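Precorrin-6Y C5,15-methyltransferase (Decarboxylating) (Geobacter metallireducens, PDB 3E05) probably catalyses the S-adenosylmethionine-dependent methylation and decarboxylation of precorrin-6Y in adenosylcobalamin biosynthesis, the crystallised chain being the C-terminal domain. Local coordinates at residues Q26-R29 with A30-S34; V143-D146 with T147-A151; A151-F154 with L155-G159. One frame throughout, in Å; residues are numbered along the deposited sequence.

Interaction 1: Q26-R29 with A30-S34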
loop_
_atom_site.group_PDB
_atom_site.type_symbol
_atom_site.label_atom_id
_atom_site.label_comp_id
_atom_site.label_asym_id
_atom_site.label_seq_id
_atom_site.Cartn_x
_atom_site.Cartn_y
_atom_site.Cartn_z
ATOM N N GLN D 26 -9.983 -13.210 0.949
ATOM C CA GLN D 26 -10.673 -13.100 2.234
ATOM C C GLN D 26 -10.791 -11.699 2.860
ATOM O O GLN D 26 -11.884 -11.298 3.266
ATOM C CB GLN D 26 -10.015 -14.075 3.211
ATOM C CG GLN D 26 -10.604 -14.109 4.594
ATOM C CD GLN D 26 -9.549 -14.433 5.615
ATOM O OE1 GLN D 26 -9.137 -13.574 6.381
ATOM N NE2 GLN D 26 -9.074 -15.673 5.605
ATOM N N GLU D 27 -9.673 -10.971 2.936
ATOM C CA GLU D 27 -9.628 -9.624 3.493
ATOM C C GLU D 27 -10.517 -8.640 2.742
ATOM O O GLU D 27 -11.363 -7.953 3.354
ATOM C CB GLU D 27 -8.181 -9.134 3.556
ATOM C CG GLU D 27 -7.250 -10.037 4.409
ATOM C CD GLU D 27 -6.698 -11.258 3.672
ATOM O OE1 GLU D 27 -6.932 -11.452 2.446
ATOM O OE2 GLU D 27 -6.025 -12.054 4.348
ATOM N N VAL D 28 -10.346 -8.615 1.418
ATOM C CA VAL D 28 -11.115 -7.776 0.502
ATOM C C VAL D 28 -12.608 -8.178 0.526
ATOM O O VAL D 28 -13.477 -7.334 0.479
ATOM C CB VAL D 28 -10.503 -7.824 -0.925
ATOM C CG1 VAL D 28 -11.507 -7.404 -1.984
ATOM C CG2 VAL D 28 -9.261 -6.930 -0.993
ATOM N N ARG D 29 -12.876 -9.470 0.642
ATOM C CA ARG D 29 -14.239 -9.969 0.796
ATOM C C ARG D 29 -14.917 -9.346 2.020
ATOM O O ARG D 29 -16.024 -8.888 1.928
ATOM C CB ARG D 29 -14.230 -11.494 0.918
ATOM C CG ARG D 29 -15.579 -12.163 0.695
ATOM C CD ARG D 29 -15.466 -13.661 0.990
ATOM N NE ARG D 29 -14.367 -14.293 0.261
ATOM C CZ ARG D 29 -13.560 -15.228 0.768
ATOM N NH1 ARG D 29 -13.717 -15.653 2.015
ATOM N NH2 ARG D 29 -12.578 -15.738 0.031
ATOM N N ALA D 30 -14.237 -9.363 3.163
ATOM C CA ALA D 30 -14.755 -8.766 4.404
ATOM C C ALA D 30 -15.067 -7.281 4.216
ATOM O O ALA D 30 -16.157 -6.838 4.551
ATOM C CB ALA D 30 -13.779 -8.959 5.546
ATOM N N VAL D 31 -14.125 -6.524 3.639
ATOM C CA VAL D 31 -14.360 -5.091 3.366
ATOM C C VAL D 31 -15.556 -4.897 2.407
ATOM O O VAL D 31 -16.385 -4.008 2.615
ATOM C CB VAL D 31 -13.098 -4.402 2.752
ATOM C CG1 VAL D 31 -13.329 -2.898 2.592
ATOM C CG2 VAL D 31 -11.863 -4.652 3.623
ATOM N N THR D 32 -15.645 -5.748 1.396
ATOM C CA THR D 32 -16.761 -5.710 0.408
ATOM C C THR D 32 -18.123 -5.897 1.108
ATOM O O THR D 32 -19.058 -5.105 0.896
ATOM C CB THR D 32 -16.547 -6.772 -0.687
ATOM O OG1 THR D 32 -15.362 -6.468 -1.419
ATOM C CG2 THR D 32 -17.722 -6.859 -1.669
ATOM N N LEU D 33 -18.201 -6.899 1.974
ATOM C CA LEU D 33 -19.418 -7.187 2.763
ATOM C C LEU D 33 -19.783 -6.040 3.699
ATOM O O LEU D 33 -20.944 -5.681 3.795
ATOM C CB LEU D 33 -19.232 -8.485 3.544
ATOM C CG LEU D 33 -19.197 -9.736 2.658
ATOM C CD1 LEU D 33 -18.593 -10.868 3.425
ATOM C CD2 LEU D 33 -20.567 -10.074 2.073
ATOM N N SER D 34 -18.773 -5.455 4.355
ATOM C CA SER D 34 -18.907 -4.209 5.111
ATOM C C SER D 34 -19.522 -3.083 4.277
ATOM O O SER D 34 -20.502 -2.467 4.691
ATOM C CB SER D 34 -17.530 -3.765 5.635
ATOM O OG SER D 34 -17.645 -2.979 6.797
#
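T32 folds its side chain back over the preceding turn of helix 26-35, bringing OG1 to 2.8 Å from V28 O, the same carbonyl oxygen that accepts the backbone bond from T32 N, also 2.8 Å long. OG1 sits beside its own backbone N (chi1 -64°), so hydroxyl and amide face the same acceptor. The single hydroxyl proton has a second candidate acceptor in N141 OD1 of strand 137-142. This is the tight part of the contact. Next to it, V31 CG2 rests on E27 O at 3.3 Å, and A30 CB lies 3.4 Å from it, so methyl groups screen a carbonyl already used by V31 N. On another flank the aliphatic stem of R29 meets L33 only loosely, with CG and CD1 4.3 Å apart; L33 turns instead to E57, A58 and L61 of helix 53-61. In one of its two modelled conformers, R29 bends at chi3 (-52°) and lays a guanidinium face over Q26 CA, which is 3.8 Å from its plane, while its nitrogens reach D13 and E57, salt bridges to that extent uncertain. No flank is a true solvent side. Where Q26 and E27 diverge from the following turn, K35 of the second subunit binds both, while V31 packs on V31 of that subunit. The helix precedes the first strand of a Rossmann-like methyltransferase core and lies buried between sheet and neighbour. With the carbonyls of Q26 to R29 each met by an amide one turn on, the polar ends of E27 and R29 can serve other parts of the fold and assembly.

Interaction 2: V143-D146 with T147-A151; sequences VTLD and TLTKA
An N-cap starts helix 145-157, immediately after strand 137-142 of the central sheet, and T144 provides it. Its OG1 accepts from T147 N at 3.2 Å, an N-H...O angle of 158°, and takes a second proton from T147 OG1 at 3.1 Å. The cap hydroxyl is placed by a chi1 of 68°, the crowded position between backbone N and carbonyl carbon, while T147 holds its own hydroxyl beside its backbone N, and the two side chains cross obliquely. This is not the reciprocal capping box, since T147 OG1 stays 5.2 Å from T144 N. The carbonyl of T144 then accepts L148 N, the first full helical turn. One turn on, L145 O receives T149 N at 2.8 Å. The hydroxyl of T149 hangs over this same oxygen but also meets T149 OG1 of the fourth subunit. Apolar contact between L145 and L148 is slack within the chain, CD1 to CD2 being 4.4 Å; each of them packs on the other's counterpart in the fourth subunit, and L148 also packs on Y188 and I190 of strand 180-193. On the partly exposed flank K150 bends at chi2 and again at chi4 (-79°), curling its ammonium group back towards D146. The resulting salt bridge is long, OD1 to NZ 4.0 Å, and probably adds only modest electrostatic attraction near the helix start, where a carboxylate would probably also be favoured by the helix dipole. The backbone of D146 is also hydrogen-bonded to the third subunit. A threonine cap followed by regular i to i+4 bonding is typical of a helix start, here in the strand-to-helix connection of a Rossmann-like methyltransferase.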
loop_
_atom_site.group_PDB
_atom_site.type_symbol
_atom_site.label_atom_id
_atom_site.label_comp_id
_atom_site.label_asym_id
_atom_site.label_seq_id
_atom_site.Cartn_x
_atom_site.Cartn_y
_atom_site.Cartn_z
ATOM N N VAL D 143 -10.334 -4.304 -10.637
ATOM C CA VAL D 143 -8.868 -4.451 -10.597
ATOM C C VAL D 143 -8.156 -3.797 -11.808
ATOM O O VAL D 143 -6.947 -3.575 -11.802
ATOM C CB VAL D 143 -8.452 -5.945 -10.363
ATOM C CG1 VAL D 143 -8.604 -6.776 -11.617
ATOM C CG2 VAL D 143 -7.020 -6.048 -9.844
ATOM N N THR D 144 -8.924 -3.478 -12.843
ATOM C CA THR D 144 -8.373 -2.784 -13.986
ATOM C C THR D 144 -8.800 -1.329 -13.931
ATOM O O THR D 144 -9.792 -0.983 -13.283
ATOM C CB THR D 144 -8.834 -3.401 -15.323
ATOM O OG1 THR D 144 -10.227 -3.162 -15.497
ATOM C CG2 THR D 144 -8.541 -4.897 -15.392
ATOM N N LEU D 145 -8.041 -0.482 -14.621
ATOM C CA LEU D 145 -8.320 0.935 -14.687
ATOM C C LEU D 145 -9.582 1.241 -15.503
ATOM O O LEU D 145 -10.377 2.103 -15.111
ATOM C CB LEU D 145 -7.103 1.650 -15.282
ATOM C CG LEU D 145 -7.096 3.166 -15.387
ATOM C CD1 LEU D 145 -7.325 3.787 -14.012
ATOM C CD2 LEU D 145 -5.771 3.614 -16.002
ATOM N N ASP D 146 -9.766 0.540 -16.624
ATOM C CA ASP D 146 -10.988 0.690 -17.438
ATOM C C ASP D 146 -12.265 0.425 -16.633
ATOM O O ASP D 146 -13.211 1.208 -16.681
ATOM C CB ASP D 146 -10.959 -0.210 -18.684
ATOM C CG ASP D 146 -12.136 0.053 -19.624
ATOM O OD1 ASP D 146 -12.196 1.157 -20.215
ATOM O OD2 ASP D 146 -13.002 -0.842 -19.765
ATOM N N THR D 147 -12.272 -0.666 -15.873
ATOM C CA THR D 147 -13.450 -1.008 -15.072
ATOM C C THR D 147 -13.674 0.066 -14.028
ATOM O O THR D 147 -14.777 0.572 -13.917
ATOM C CB THR D 147 -13.358 -2.417 -14.476
ATOM O OG1 THR D 147 -13.309 -3.363 -15.552
ATOM C CG2 THR D 147 -14.569 -2.729 -13.597
ATOM N N LEU D 148 -12.612 0.457 -13.321
ATOM C CA LEU D 148 -12.685 1.526 -12.318
ATOM C C LEU D 148 -13.234 2.850 -12.886
ATOM O O LEU D 148 -14.122 3.457 -12.284
ATOM C CB LEU D 148 -11.317 1.730 -11.644
ATOM C CG LEU D 148 -11.113 2.945 -10.725
ATOM C CD1 LEU D 148 -12.061 2.922 -9.521
ATOM C CD2 LEU D 148 -9.638 3.086 -10.302
ATOM N N THR D 149 -12.705 3.269 -14.039
ATOM C CA THR D 149 -13.082 4.517 -14.712
ATOM C C THR D 149 -14.540 4.521 -15.144
ATOM O O THR D 149 -15.290 5.456 -14.837
ATOM C CB THR D 149 -12.187 4.741 -15.968
ATOM O OG1 THR D 149 -10.883 5.151 -15.542
ATOM C CG2 THR D 149 -12.754 5.793 -16.910
ATOM N N LYS D 150 -14.930 3.470 -15.861
ATOM C CA LYS D 150 -16.268 3.388 -16.434
ATOM C C LYS D 150 -17.312 3.187 -15.339
ATOM O O LYS D 150 -18.378 3.801 -15.397
ATOM C CB LYS D 150 -16.348 2.282 -17.494
ATOM C CG LYS D 150 -15.494 2.532 -18.747
ATOM C CD LYS D 150 -16.099 3.595 -19.666
ATOM C CE LYS D 150 -15.281 3.787 -20.942
ATOM N NZ LYS D 150 -14.071 4.625 -20.719
ATOM N N ALA D 151 -16.992 2.374 -14.328
ATOM C CA ALA D 151 -17.939 2.133 -13.222
ATOM C C ALA D 151 -18.259 3.413 -12.487
ATOM O O ALA D 151 -19.430 3.690 -12.232
ATOM C CB ALA D 151 -17.429 1.068 -12.246
#

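Interaction 3: A151-F154 with L155-G159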
loop_
_atom_site.group_PDB
_atom_site.type_symbol
_atom_site.label_atom_id
_atom_site.label_comp_id
_atom_site.label_asym_id
_atom_site.label_seq_id
_atom_site.Cartn_x
_atom_site.Cartn_y
_atom_site.Cartn_z
ATOM N N ALA D 151 -16.992 2.374 -14.328
ATOM C CA ALA D 151 -17.939 2.133 -13.222
ATOM C C ALA D 151 -18.259 3.413 -12.487
ATOM O O ALA D 151 -19.430 3.690 -12.232
ATOM C CB ALA D 151 -17.429 1.068 -12.246
ATOM N N VAL D 152 -17.233 4.217 -12.183
ATOM C CA VAL D 152 -17.472 5.504 -11.539
ATOM C C VAL D 152 -18.278 6.443 -12.451
ATOM O O VAL D 152 -19.215 7.097 -11.993
ATOM C CB VAL D 152 -16.152 6.148 -11.009
ATOM C CG1 VAL D 152 -16.415 7.503 -10.386
ATOM C CG2 VAL D 152 -15.529 5.233 -9.967
ATOM N N GLU D 153 -17.933 6.463 -13.738
ATOM C CA GLU D 153 -18.611 7.291 -14.736
ATOM C C GLU D 153 -20.106 6.955 -14.881
ATOM O O GLU D 153 -20.944 7.853 -14.856
ATOM C CB GLU D 153 -17.898 7.176 -16.089
ATOM C CG GLU D 153 -18.440 8.110 -17.176
ATOM C CD GLU D 153 -17.970 7.743 -18.577
ATOM O OE1 GLU D 153 -16.811 7.298 -18.740
ATOM O OE2 GLU D 153 -18.767 7.910 -19.524
ATOM N N PHE D 154 -20.429 5.672 -15.015
ATOM C CA PHE D 154 -21.826 5.229 -15.201
ATOM C C PHE D 154 -22.698 5.418 -13.968
ATOM O O PHE D 154 -23.852 5.820 -14.078
ATOM C CB PHE D 154 -21.906 3.775 -15.675
ATOM C CG PHE D 154 -21.135 3.493 -16.934
ATOM C CD1 PHE D 154 -21.028 4.454 -17.946
ATOM C CD2 PHE D 154 -20.525 2.253 -17.120
ATOM C CE1 PHE D 154 -20.303 4.192 -19.101
ATOM C CE2 PHE D 154 -19.809 1.976 -18.281
ATOM C CZ PHE D 154 -19.696 2.949 -19.275
ATOM N N LEU D 155 -22.144 5.127 -12.799
ATOM C CA LEU D 155 -22.860 5.305 -11.538
ATOM C C LEU D 155 -23.107 6.777 -11.214
ATOM O O LEU D 155 -24.163 7.131 -10.688
ATOM C CB LEU D 155 -22.102 4.631 -10.383
ATOM C CG LEU D 155 -22.051 3.096 -10.345
ATOM C CD1 LEU D 155 -20.922 2.666 -9.445
ATOM C CD2 LEU D 155 -23.372 2.462 -9.897
ATOM N N GLU D 156 -22.139 7.635 -11.527
ATOM C CA GLU D 156 -22.332 9.075 -11.343
ATOM C C GLU D 156 -23.328 9.689 -12.330
ATOM O O GLU D 156 -24.008 10.666 -11.996
ATOM C CB GLU D 156 -21.001 9.810 -11.355
ATOM C CG GLU D 156 -20.230 9.609 -10.050
ATOM C CD GLU D 156 -19.012 10.488 -9.941
ATOM O OE1 GLU D 156 -18.506 10.942 -10.993
ATOM O OE2 GLU D 156 -18.564 10.720 -8.797
ATOM N N ASP D 157 -23.413 9.102 -13.524
ATOM C CA ASP D 157 -24.416 9.468 -14.529
ATOM C C ASP D 157 -25.840 9.223 -14.048
ATOM O O ASP D 157 -26.762 9.955 -14.433
ATOM C CB ASP D 157 -24.211 8.677 -15.826
ATOM C CG ASP D 157 -23.083 9.218 -16.675
ATOM O OD1 ASP D 157 -22.531 10.289 -16.334
ATOM O OD2 ASP D 157 -22.747 8.555 -17.684
ATOM N N HIS D 158 -26.014 8.191 -13.219
ATOM C CA HIS D 158 -27.326 7.824 -12.690
ATOM C C HIS D 158 -27.616 8.490 -11.343
ATOM O O HIS D 158 -28.576 8.137 -10.671
ATOM C CB HIS D 158 -27.459 6.300 -12.571
ATOM C CG HIS D 158 -27.476 5.583 -13.884
ATOM N ND1 HIS D 158 -28.407 5.846 -14.868
ATOM C CD2 HIS D 158 -26.695 4.587 -14.364
ATOM C CE1 HIS D 158 -28.181 5.060 -15.905
ATOM N NE2 HIS D 158 -27.148 4.285 -15.624
ATOM N N GLY D 159 -26.777 9.445 -10.955
ATOM C CA GLY D 159 -27.000 10.229 -9.738
ATOM C C GLY D 159 -26.635 9.573 -8.418
ATOM O O GLY D 159 -27.117 9.989 -7.361
#
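E156 lies alongside V152 one turn earlier, both side chains pointing the same way, with the carboxylate carbon CD of E156 4.0 Å from V152 CG1. The glutamate's CG lies beside the backbone N (chi1 -75°), which leans the extended chain back towards V152 as it leaves the helix. L155 takes the inner side: its CG and CD1 both come within 3.3 Å of A151 O, the oxygen that also accepts L155 N, and its methyl end faces the sheet. On the outer flank the D157 carboxylate lies against E153 O, CG at 3.1 Å and OD1 at 3.3 Å, with no hydrogen bond between these acceptors; OD2 also approaches the edge of the F154 ring, near its plane and 4.5 Å from CD1. D157 OD2 is 4.4 Å from E153 OE2; these like charges, at the carboxyl end of a helix, would probably disfavour one another, although both residues are exposed and water can screen them. The backbone ladder weakens along the same course: E156 N to V152 O is 3.0 Å, whereas H158 N to F154 O is a weak bond of 3.3 Å with an N-H...O angle of 134°. A Schellman motif ends the helix here. G159, with a phi of 79°, is its C-prime residue, its N bonded to E156 O while Y160 N reaches back to L155 O. Further out, L155 sits among I138, L140, V162, I190 and A192, which places this end of the helix on the strands of the sheet. F154 packs on E122 and I125 of helix 121-131, and H158, modelled in two conformers, bonds through NE2 to D126 there in one of them. K179 of the second subunit lies against both V152 and E156.

Followed from the N terminus, the three contacts are each local to one helix, so none closes a long loop, and none nests within or crosses another. Interaction 1 belongs to helix 26-35, ahead of the first sheet strand, 43-47, and is complete long before interaction 2 opens; their centres are about 19 Å apart. Interactions 2 and 3 are successive parts of helix 145-157, joined at A151, the first at its start and the second at its finish. Together they span the connection from strand 137-142 to strand 161-173. Interactions 1 and 3 both touch the second subunit; interaction 2 meets the third and fourth, and the fourth is also touched by interaction 3.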